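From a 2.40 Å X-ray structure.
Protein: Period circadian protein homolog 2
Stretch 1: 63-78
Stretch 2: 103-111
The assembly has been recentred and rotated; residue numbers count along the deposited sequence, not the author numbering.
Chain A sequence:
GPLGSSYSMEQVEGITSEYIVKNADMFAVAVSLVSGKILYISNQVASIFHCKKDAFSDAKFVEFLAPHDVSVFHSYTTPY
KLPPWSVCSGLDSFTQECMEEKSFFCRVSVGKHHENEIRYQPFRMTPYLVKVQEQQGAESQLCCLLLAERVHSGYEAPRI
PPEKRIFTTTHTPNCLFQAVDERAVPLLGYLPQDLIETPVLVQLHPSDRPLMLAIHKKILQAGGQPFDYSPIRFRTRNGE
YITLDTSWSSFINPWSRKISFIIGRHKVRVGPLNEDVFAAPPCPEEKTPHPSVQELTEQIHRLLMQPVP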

ATOM      1  N   GLU A  63      12.684  15.347  12.680  1.00 53.45           N
ATOM      2  CA  GLU A  63      13.243  16.584  12.145  1.00 53.61           C
ATOM      3  C   GLU A  63      14.531  16.387  11.339  1.00 52.63           C
ATOM      4  O   GLU A  63      14.919  17.271  10.578  1.00 51.92           O
ATOM      5  CB  GLU A  63      13.465  17.591  13.273  1.00 55.41           C
ATOM      6  CG  GLU A  63      12.306  17.615  14.250  1.00 60.15           C
ATOM      7  CD  GLU A  63      12.299  18.826  15.154  1.00 62.02           C
ATOM      8  OE1 GLU A  63      11.743  19.865  14.733  1.00 62.92           O
ATOM      9  OE2 GLU A  63      12.845  18.736  16.279  1.00 62.54           O
ATOM     10  N   PHE A  64      15.182  15.232  11.496  1.00 52.49           N
ATOM     11  CA  PHE A  64      16.415  14.929  10.758  1.00 51.31           C
ATOM     12  C   PHE A  64      16.179  14.011   9.556  1.00 50.67           C
ATOM     13  O   PHE A  64      17.129  13.480   8.986  1.00 52.35           O
ATOM     14  CB  PHE A  64      17.451  14.271  11.668  1.00 52.14           C
ATOM     15  CG  PHE A  64      17.714  15.027  12.924  1.00 52.89           C
ATOM     16  CD1 PHE A  64      17.078  14.669  14.106  1.00 52.67           C
ATOM     17  CD2 PHE A  64      18.546  16.141  12.915  1.00 53.19           C
ATOM     18  CE1 PHE A  64      17.261  15.414  15.262  1.00 53.92           C
ATOM     19  CE2 PHE A  64      18.735  16.894  14.064  1.00 53.16           C
ATOM     20  CZ  PHE A  64      18.090  16.530  15.240  1.00 52.26           C
ATOM     21  N   LEU A  65      14.916  13.825   9.187  1.00 49.84           N
ATOM     22  CA  LEU A  65      14.527  12.978   8.061  1.00 48.06           C
ATOM     23  C   LEU A  65      14.129  13.826   6.857  1.00 49.51           C
ATOM     24  O   LEU A  65      13.757  14.991   6.998  1.00 49.84           O
ATOM     25  CB  LEU A  65      13.320  12.115   8.442  1.00 46.77           C
ATOM     26  CG  LEU A  65      13.419  10.751   9.121  1.00 45.89           C
ATOM     27  CD1 LEU A  65      14.766  10.568   9.775  1.00 46.15           C
ATOM     28  CD2 LEU A  65      12.276  10.630  10.122  1.00 42.07           C
ATOM     29  N   ALA A  66      14.208  13.244   5.669  1.00 50.09           N
ATOM     30  CA  ALA A  66      13.785  13.961   4.483  1.00 51.43           C
ATOM     31  C   ALA A  66      12.312  14.250   4.784  1.00 53.51           C
ATOM     32  O   ALA A  66      11.609  13.402   5.341  1.00 52.12           O
ATOM     33  CB  ALA A  66      13.916  13.071   3.263  1.00 52.07           C
ATOM     34  N   PRO A  67      11.829  15.452   4.443  1.00 55.20           N
ATOM     35  CA  PRO A  67      10.425  15.785   4.714  1.00 55.91           C
ATOM     36  C   PRO A  67       9.405  14.797   4.141  1.00 55.47           C
ATOM     37  O   PRO A  67       8.333  14.611   4.713  1.00 55.96           O
ATOM     38  CB  PRO A  67      10.286  17.190   4.127  1.00 56.45           C
ATOM     39  CG  PRO A  67      11.665  17.772   4.355  1.00 54.51           C
ATOM     40  CD  PRO A  67      12.552  16.622   3.912  1.00 55.72           C
ATOM     41  N   HIS A  68       9.738  14.163   3.021  1.00 55.29           N
ATOM     42  CA  HIS A  68       8.840  13.191   2.405  1.00 54.93           C
ATOM     43  C   HIS A  68       8.817  11.864   3.150  1.00 54.27           C
ATOM     44  O   HIS A  68       7.848  11.114   3.056  1.00 54.89           O
ATOM     45  CB  HIS A  68       9.246  12.905   0.957  1.00 57.90           C
ATOM     46  CG  HIS A  68       8.720  13.894  -0.038  1.00 63.00           C
ATOM     47  ND1 HIS A  68       9.244  15.161  -0.184  1.00 66.35           N
ATOM     48  CD2 HIS A  68       7.714  13.797  -0.939  1.00 64.06           C
ATOM     49  CE1 HIS A  68       8.585  15.801  -1.134  1.00 65.69           C
ATOM     50  NE2 HIS A  68       7.651  14.995  -1.608  1.00 65.64           N
ATOM     51  N   ASP A  69       9.884  11.566   3.885  1.00 54.15           N
ATOM     52  CA  ASP A  69       9.973  10.304   4.602  1.00 51.97           C
ATOM     53  C   ASP A  69       9.361  10.316   5.994  1.00 51.97           C
ATOM     54  O   ASP A  69       9.209   9.266   6.621  1.00 55.71           O
ATOM     55  CB  ASP A  69      11.429   9.848   4.672  1.00 52.52           C
ATOM     56  CG  ASP A  69      12.053   9.692   3.295  1.00 54.33           C
ATOM     57  OD1 ASP A  69      11.360   9.169   2.393  1.00 53.33           O
ATOM     58  OD2 ASP A  69      13.233  10.079   3.112  1.00 54.72           O
ATOM     59  N   VAL A  70       8.992  11.497   6.476  1.00 50.23           N
ATOM     60  CA  VAL A  70       8.389  11.626   7.800  1.00 47.15           C
ATOM     61  C   VAL A  70       7.100  10.817   7.942  1.00 46.97           C
ATOM     62  O   VAL A  70       6.944  10.062   8.905  1.00 46.76           O
ATOM     63  CB  VAL A  70       8.088  13.099   8.122  1.00 46.59           C
ATOM     64  CG1 VAL A  70       7.138  13.190   9.294  1.00 44.81           C
ATOM     65  CG2 VAL A  70       9.382  13.833   8.424  1.00 46.02           C
ATOM     66  N   SER A  71       6.182  10.983   6.990  1.00 46.58           N
ATOM     67  CA  SER A  71       4.908  10.261   7.009  1.00 47.01           C
ATOM     68  C   SER A  71       5.184   8.761   6.979  1.00 47.92           C
ATOM     69  O   SER A  71       4.462   7.967   7.600  1.00 49.16           O
ATOM     70  CB  SER A  71       4.043  10.654   5.803  1.00 47.36           C
ATOM     71  OG  SER A  71       4.562  10.131   4.589  1.00 45.98           O
ATOM     72  N   VAL A  72       6.239   8.380   6.261  1.00 46.78           N
ATOM     73  CA  VAL A  72       6.644   6.981   6.156  1.00 46.79           C
ATOM     74  C   VAL A  72       7.074   6.456   7.528  1.00 47.27           C
ATOM     75  O   VAL A  72       6.606   5.413   7.978  1.00 46.97           O
ATOM     76  CB  VAL A  72       7.812   6.832   5.148  1.00 46.86           C
ATOM     77  CG1 VAL A  72       8.300   5.391   5.095  1.00 44.45           C
ATOM     78  CG2 VAL A  72       7.351   7.292   3.772  1.00 45.96           C
ATOM     79  N   PHE A  73       7.962   7.199   8.185  1.00 48.43           N
ATOM     80  CA  PHE A  73       8.476   6.844   9.508  1.00 49.34           C
ATOM     81  C   PHE A  73       7.360   6.613  10.522  1.00 49.75           C
ATOM     82  O   PHE A  73       7.404   5.666  11.285  1.00 50.94           O
ATOM     83  CB  PHE A  73       9.418   7.956  10.007  1.00 48.42           C
ATOM     84  CG  PHE A  73       9.847   7.798  11.441  1.00 46.43           C
ATOM     85  CD1 PHE A  73       9.051   8.271  12.479  1.00 46.67           C
ATOM     86  CD2 PHE A  73      11.043   7.166  11.754  1.00 45.50           C
ATOM     87  CE1 PHE A  73       9.440   8.115  13.808  1.00 44.68           C
ATOM     88  CE2 PHE A  73      11.440   7.004  13.072  1.00 44.80           C
ATOM     89  CZ  PHE A  73      10.635   7.481  14.105  1.00 45.65           C
ATOM     90  N   HIS A  74       6.368   7.491  10.536  1.00 51.84           N
ATOM     91  CA  HIS A  74       5.249   7.366  11.462  1.00 53.62           C
ATOM     92  C   HIS A  74       4.425   6.127  11.151  1.00 56.81           C
ATOM     93  O   HIS A  74       3.986   5.406  12.051  1.00 57.25           O
ATOM     94  CB  HIS A  74       4.365   8.609  11.372  1.00 51.96           C
ATOM     95  CG  HIS A  74       4.959   9.816  12.028  1.00 52.76           C
ATOM     96  ND1 HIS A  74       4.787  11.093  11.536  1.00 51.01           N
ATOM     97  CD2 HIS A  74       5.717   9.942  13.146  1.00 51.13           C
ATOM     98  CE1 HIS A  74       5.413  11.952  12.321  1.00 50.99           C
ATOM     99  NE2 HIS A  74       5.984  11.279  13.306  1.00 51.34           N
ATOM    100  N   SER A  75       4.218   5.880   9.863  1.00 59.33           N
ATOM    101  CA  SER A  75       3.446   4.721   9.432  1.00 60.02           C
ATOM    102  C   SER A  75       4.051   3.401   9.915  1.00 59.95           C
ATOM    103  O   SER A  75       3.340   2.542  10.425  1.00 62.09           O
ATOM    104  CB  SER A  75       3.331   4.706   7.910  1.00 58.44           C
ATOM    105  OG  SER A  75       2.842   3.457   7.470  1.00 59.80           O
ATOM    106  N   TYR A  76       5.362   3.247   9.762  1.00 58.91           N
ATOM    107  CA  TYR A  76       6.039   2.024  10.167  1.00 60.11           C
ATOM    108  C   TYR A  76       6.408   1.975  11.645  1.00 61.04           C
ATOM    109  O   TYR A  76       6.927   0.971  12.121  1.00 61.98           O
ATOM    110  CB  TYR A  76       7.303   1.823   9.325  1.00 61.69           C
ATOM    111  CG  TYR A  76       7.053   1.310   7.916  1.00 63.56           C
ATOM    112  CD1 TYR A  76       6.774  -0.044   7.678  1.00 63.85           C
ATOM    113  CD2 TYR A  76       7.106   2.172   6.818  1.00 63.99           C
ATOM    114  CE1 TYR A  76       6.559  -0.528   6.381  1.00 62.10           C
ATOM    115  CE2 TYR A  76       6.891   1.697   5.514  1.00 65.39           C
ATOM    116  CZ  TYR A  76       6.618   0.344   5.307  1.00 64.05           C
ATOM    117  OH  TYR A  76       6.397  -0.120   4.030  1.00 61.65           O
ATOM    118  N   THR A  77       6.148   3.054  12.372  1.00 61.99           N
ATOM    119  CA  THR A  77       6.471   3.092  13.794  1.00 61.46           C
ATOM    120  C   THR A  77       5.184   3.165  14.593  1.00 63.91           C
ATOM    121  O   THR A  77       5.199   3.351  15.808  1.00 63.37           O
ATOM    122  CB  THR A  77       7.369   4.309  14.145  1.00 60.47           C
ATOM    123  OG1 THR A  77       6.729   5.520  13.723  1.00 59.10           O
ATOM    124  CG2 THR A  77       8.719   4.193  13.458  1.00 57.28           C
ATOM    125  N   THR A  78       4.066   3.015  13.888  1.00 66.85           N
ATOM    126  CA  THR A  78       2.742   3.035  14.499  1.00 69.37           C
ATOM    127  C   THR A  78       2.670   1.905  15.522  1.00 71.81           C
ATOM    128  O   THR A  78       3.022   0.766  15.218  1.00 73.00           O
ATOM    129  CB  THR A  78       1.643   2.812  13.439  1.00 68.84           C
ATOM    130  OG1 THR A  78       1.768   3.795  12.401  1.00 67.45           O
ATOM    131  CG2 THR A  78       0.269   2.919  14.068  1.00 67.77           C
TER
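Stretch 2 103-111: SFFCRVSVG

The strongest polar contact is the salt bridge between D69 and R107. R107 NH2 donates to D69 OD1 at 2.9 Å and R107 NE to D69 OD2 at 3.0 Å, so the carboxylate meets the guanidinium edge-on, near its plane. D69 OD2 also accepts from the backbone R107 N at 3.2 Å (N-H...O angle 154°), which ties the acid to the strand itself as well as to the arginine side chain.

Next comes a single beta bridge pairing L65 with V108. It rests on S109 N to F64 O, 2.7 Å at 160°, and A66 N to R107 O, 2.9 Å at 144°; CA-H...O contacts from V108 CA to F64 O and from L65 CA to R107 O, both 3.3 Å, fill the space between.

Residues 104-108 are extended, and this strand runs at 141° to helix 70-76, a roughly antiparallel course with axes 8.6 Å apart at closest approach. The register agrees: F64 lies by S109, Y76 by F104.

Packing follows the same order. L65 CD1 meets V108 CG2 at 3.8 Å, and C106 SG lies 3.7 Å from D69 CB and 4.1 Å from F73 CB. F104 CZ is 4.0 Å from F73 CD2. The Y76 and F104 rings are near parallel (3°) but slid apart, each ring's face covered by the other residue's CB.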

ATOM      1  N   SER A 103      11.184  -3.897   8.101  1.00 71.29           N
ATOM      2  CA  SER A 103      12.076  -2.743   8.063  1.00 67.60           C
ATOM      3  C   SER A 103      11.671  -1.813   6.930  1.00 65.78           C
ATOM      4  O   SER A 103      11.172  -2.262   5.900  1.00 66.46           O
ATOM      5  CB  SER A 103      13.525  -3.185   7.849  1.00 65.98           C
ATOM      6  OG  SER A 103      14.032  -3.832   8.999  1.00 67.71           O
ATOM      7  N   PHE A 104      11.889  -0.517   7.121  1.00 63.21           N
ATOM      8  CA  PHE A 104      11.553   0.477   6.108  1.00 60.82           C
ATOM      9  C   PHE A 104      12.787   1.345   5.878  1.00 59.06           C
ATOM     10  O   PHE A 104      13.781   1.208   6.594  1.00 59.63           O
ATOM     11  CB  PHE A 104      10.360   1.325   6.579  1.00 59.90           C
ATOM     12  CG  PHE A 104      10.625   2.104   7.838  1.00 60.67           C
ATOM     13  CD1 PHE A 104      10.932   3.459   7.783  1.00 59.65           C
ATOM     14  CD2 PHE A 104      10.615   1.475   9.080  1.00 61.87           C
ATOM     15  CE1 PHE A 104      11.226   4.175   8.941  1.00 58.57           C
ATOM     16  CE2 PHE A 104      10.909   2.186  10.245  1.00 61.15           C
ATOM     17  CZ  PHE A 104      11.218   3.541  10.169  1.00 58.85           C
ATOM     18  N   PHE A 105      12.730   2.229   4.887  1.00 56.93           N
ATOM     19  CA  PHE A 105      13.863   3.102   4.583  1.00 54.55           C
ATOM     20  C   PHE A 105      13.577   4.589   4.769  1.00 54.30           C
ATOM     21  O   PHE A 105      12.478   5.065   4.503  1.00 51.24           O
ATOM     22  CB  PHE A 105      14.335   2.874   3.149  1.00 53.23           C
ATOM     23  CG  PHE A 105      14.746   1.466   2.866  1.00 52.65           C
ATOM     24  CD1 PHE A 105      13.794   0.465   2.727  1.00 53.17           C
ATOM     25  CD2 PHE A 105      16.088   1.137   2.736  1.00 52.81           C
ATOM     26  CE1 PHE A 105      14.171  -0.845   2.460  1.00 52.20           C
ATOM     27  CE2 PHE A 105      16.475  -0.168   2.471  1.00 53.40           C
ATOM     28  CZ  PHE A 105      15.512  -1.162   2.332  1.00 52.36           C
ATOM     29  N   CYS A 106      14.596   5.315   5.209  1.00 55.98           N
ATOM     30  CA  CYS A 106      14.498   6.755   5.433  1.00 57.31           C
ATOM     31  C   CYS A 106      15.815   7.443   5.122  1.00 56.36           C
ATOM     32  O   CYS A 106      16.891   6.871   5.320  1.00 55.34           O
ATOM     33  CB  CYS A 106      14.126   7.050   6.888  1.00 59.75           C
ATOM     34  SG  CYS A 106      12.371   7.350   7.191  1.00 68.39           S
ATOM     35  N   ARG A 107      15.726   8.669   4.613  1.00 56.44           N
ATOM     36  CA  ARG A 107      16.913   9.458   4.308  1.00 56.45           C
ATOM     37  C   ARG A 107      17.115  10.366   5.517  1.00 56.59           C
ATOM     38  O   ARG A 107      16.205  11.092   5.914  1.00 54.70           O
ATOM     39  CB  ARG A 107      16.692  10.271   3.032  1.00 57.71           C
ATOM     40  CG  ARG A 107      17.077   9.512   1.759  1.00 58.06           C
ATOM     41  CD  ARG A 107      16.237   9.907   0.545  1.00 55.04           C
ATOM     42  NE  ARG A 107      14.871   9.403   0.671  1.00 57.47           N
ATOM     43  CZ  ARG A 107      14.052   9.145  -0.349  1.00 56.79           C
ATOM     44  NH1 ARG A 107      14.446   9.338  -1.601  1.00 56.36           N
ATOM     45  NH2 ARG A 107      12.832   8.684  -0.112  1.00 56.71           N
ATOM     46  N   VAL A 108      18.298  10.300   6.114  1.00 57.71           N
ATOM     47  CA  VAL A 108      18.600  11.094   7.304  1.00 58.30           C
ATOM     48  C   VAL A 108      19.679  12.141   7.051  1.00 59.36           C
ATOM     49  O   VAL A 108      20.586  11.928   6.252  1.00 58.87           O
ATOM     50  CB  VAL A 108      19.055  10.177   8.464  1.00 57.64           C
ATOM     51  CG1 VAL A 108      19.186  10.980   9.756  1.00 56.21           C
ATOM     52  CG2 VAL A 108      18.057   9.039   8.638  1.00 55.01           C
ATOM     53  N   SER A 109      19.566  13.272   7.739  1.00 62.01           N
ATOM     54  CA  SER A 109      20.524  14.366   7.603  1.00 65.97           C
ATOM     55  C   SER A 109      20.650  15.174   8.881  1.00 68.77           C
ATOM     56  O   SER A 109      19.644  15.582   9.460  1.00 69.04           O
ATOM     57  CB  SER A 109      20.103  15.320   6.484  1.00 65.59           C
ATOM     58  OG  SER A 109      20.889  16.503   6.503  1.00 64.08           O
ATOM     59  N   VAL A 110      21.886  15.406   9.315  1.00 72.45           N
ATOM     60  CA  VAL A 110      22.133  16.198  10.516  1.00 75.09           C
ATOM     61  C   VAL A 110      22.184  17.664  10.081  1.00 77.42           C
ATOM     62  O   VAL A 110      23.187  18.358  10.278  1.00 78.54           O
ATOM     63  CB  VAL A 110      23.470  15.802  11.196  1.00 74.95           C
ATOM     64  CG1 VAL A 110      23.676  16.609  12.473  1.00 75.44           C
ATOM     65  CG2 VAL A 110      23.463  14.315  11.521  1.00 75.92           C
ATOM     66  N   GLY A 111      21.093  18.121   9.470  1.00 78.81           N
ATOM     67  CA  GLY A 111      21.016  19.493   9.005  1.00 81.37           C
ATOM     68  C   GLY A 111      22.127  19.890   8.048  1.00 83.01           C
ATOM     69  O   GLY A 111      22.980  19.081   7.676  1.00 84.80           O
TER